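Uncharacterized conserved protein (Ruegeria pomeroyi DSS-3, PDB 3IUS) is of unknown function but, as a member of the NAD-dependent epimerase/dehydratase family, probably binds NAD in a Rossmann-type domain. Local coordinates at residues P59-V64 and D86-R91. Numbering follows the deposited sequence.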
loop_
_atom_site.group_PDB
_atom_site.type_symbol
_atom_site.label_atom_id
_atom_site.label_comp_id
_atom_site.label_asym_id
_atom_site.label_seq_id
_atom_site.Cartn_x
_atom_site.Cartn_y
_atom_site.Cartn_z
ATOM N N PRO A 59 -9.845 18.959 8.962
ATOM C CA PRO A 59 -10.300 17.855 9.812
ATOM C C PRO A 59 -9.870 18.099 11.255
ATOM O O PRO A 59 -8.742 18.541 11.487
ATOM C CB PRO A 59 -9.556 16.640 9.244
ATOM C CG PRO A 59 -9.158 17.036 7.864
ATOM C CD PRO A 59 -8.904 18.508 7.925
ATOM N N SER A 60 -10.753 17.825 12.208
ATOM C CA SER A 60 -10.433 18.025 13.616
ATOM C C SER A 60 -9.573 16.899 14.176
ATOM O O SER A 60 -9.751 15.734 13.824
ATOM C CB SER A 60 -11.703 18.149 14.449
ATOM O OG SER A 60 -11.375 18.281 15.822
ATOM N N LEU A 61 -8.646 17.251 15.062
ATOM C CA LEU A 61 -7.770 16.265 15.682
ATOM C C LEU A 61 -8.213 15.966 17.103
ATOM O O LEU A 61 -7.587 15.168 17.798
ATOM C CB LEU A 61 -6.315 16.746 15.676
ATOM C CG LEU A 61 -5.645 16.810 14.304
ATOM C CD1 LEU A 61 -4.277 17.480 14.382
ATOM C CD2 LEU A 61 -5.533 15.414 13.713
ATOM N N ASP A 62 -9.296 16.603 17.533
ATOM C CA ASP A 62 -9.802 16.378 18.882
ATOM C C ASP A 62 -10.246 14.938 19.083
ATOM O O ASP A 62 -11.037 14.399 18.298
ATOM C CB ASP A 62 -10.961 17.314 19.214
ATOM C CG ASP A 62 -11.418 17.169 20.654
ATOM O OD1 ASP A 62 -10.580 17.361 21.562
ATOM O OD2 ASP A 62 -12.606 16.851 20.879
ATOM N N GLY A 63 -9.740 14.322 20.145
ATOM C CA GLY A 63 -10.100 12.955 20.476
ATOM C C GLY A 63 -9.467 11.889 19.597
ATOM O O GLY A 63 -9.737 10.700 19.771
ATOM N N VAL A 64 -8.625 12.303 18.654
ATOM C CA VAL A 64 -7.962 11.352 17.762
ATOM C C VAL A 64 -6.764 10.682 18.442
ATOM O O VAL A 64 -5.874 11.367 18.962
ATOM C CB VAL A 64 -7.489 12.027 16.460
ATOM C CG1 VAL A 64 -6.680 11.048 15.614
ATOM C CG2 VAL A 64 -8.673 12.574 15.676
ATOM N N ASP A 86 2.027 21.527 11.369
ATOM C CA ASP A 86 2.161 22.294 12.606
ATOM C C ASP A 86 1.284 21.732 13.717
ATOM O O ASP A 86 1.729 21.584 14.854
ATOM C CB ASP A 86 1.797 23.765 12.371
ATOM C CG ASP A 86 2.894 24.538 11.656
ATOM O OD1 ASP A 86 3.836 23.904 11.131
ATOM O OD2 ASP A 86 2.814 25.785 11.625
ATOM N N GLN A 87 0.035 21.425 13.380
ATOM C CA GLN A 87 -0.935 20.935 14.356
ATOM C C GLN A 87 -0.565 19.541 14.848
ATOM O O GLN A 87 -0.552 19.269 16.050
ATOM C CB GLN A 87 -2.345 20.924 13.753
ATOM C CG GLN A 87 -2.923 22.309 13.444
ATOM C CD GLN A 87 -2.654 22.776 12.019
ATOM O OE1 GLN A 87 -1.648 22.416 11.403
ATOM N NE2 GLN A 87 -3.561 23.591 11.490
ATOM N N ILE A 88 -0.255 18.662 13.903
ATOM C CA ILE A 88 0.116 17.292 14.215
ATOM C C ILE A 88 1.334 17.244 15.138
ATOM O O ILE A 88 1.356 16.489 16.109
ATOM C CB ILE A 88 0.376 16.497 12.931
ATOM C CG1 ILE A 88 -0.947 16.258 12.197
ATOM C CG2 ILE A 88 1.059 15.184 13.242
ATOM C CD1 ILE A 88 -0.784 15.591 10.850
ATOM N N ALA A 89 2.339 18.059 14.835
ATOM C CA ALA A 89 3.547 18.129 15.653
ATOM C C ALA A 89 3.210 18.556 17.079
ATOM O O ALA A 89 3.656 17.938 18.050
ATOM C CB ALA A 89 4.555 19.092 15.030
ATOM N N ALA A 90 2.414 19.612 17.197
ATOM C CA ALA A 90 2.011 20.133 18.494
ATOM C C ALA A 90 1.273 19.093 19.336
ATOM O O ALA A 90 1.417 19.066 20.555
ATOM C CB ALA A 90 1.150 21.383 18.319
ATOM N N ARG A 91 0.489 18.237 18.683
ATOM C CA ARG A 91 -0.299 17.220 19.386
ATOM C C ARG A 91 0.372 15.840 19.433
ATOM O O ARG A 91 -0.279 14.844 19.748
ATOM C CB ARG A 91 -1.678 17.068 18.733
ATOM C CG ARG A 91 -2.603 18.265 18.864
ATOM C CD ARG A 91 -3.840 18.037 18.004
ATOM N NE ARG A 91 -4.864 19.066 18.169
ATOM C CZ ARG A 91 -5.947 18.929 18.925
ATOM N NH1 ARG A 91 -6.154 17.805 19.599
ATOM N NH2 ARG A 91 -6.826 19.920 19.007
#
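With CG anti to the carbonyl carbon (chi1 -69°) and chi2 near trans, L61 reaches from its loop toward the last turn of helix 79-90, while R91, its CG likewise anti to the carbonyl carbon (chi1 -67°) and its chain extended from CG to NE, comes back from the end of that helix to meet it. The loop leads into strand 66-69 of the Rossmann-type parallel sheet, so the contact joins a strand approach to the helix that follows the same strand. Leucine suits its place because its branched tip can fill a buried apolar spot: CD1 lies 4.0 Å from CB of Q87 and 4.2 Å from CG1 of I88, and the side chain also packs on L9 of strand 7-11. R91 crosses L61 obliquely, its CD 3.6 Å from L61 CB and 3.7 Å from L61 CD1, and the guanidinium lies with L61 CB over one face, displaced from its centre. Arginine suits this helix end: its methylenes lie against L61 while NH1 reaches on to bond OE1 of Q94. No hydrogen bond links the two segments, though D62 OD1, 4.9 Å from R91 NH1, may add a weak attraction. An alanine in place of R91 would probably leave L61 CB and CD1 less well covered, besides losing the bond to Q94. Within the loop, V64 N bonds to L61 O, closing a type II turn in which G63 takes a positive phi (75°) that glycine accepts easily; in an ST turn, the short hydroxyl side chain of S60 lets OG accept from D62 N at 3.2 Å.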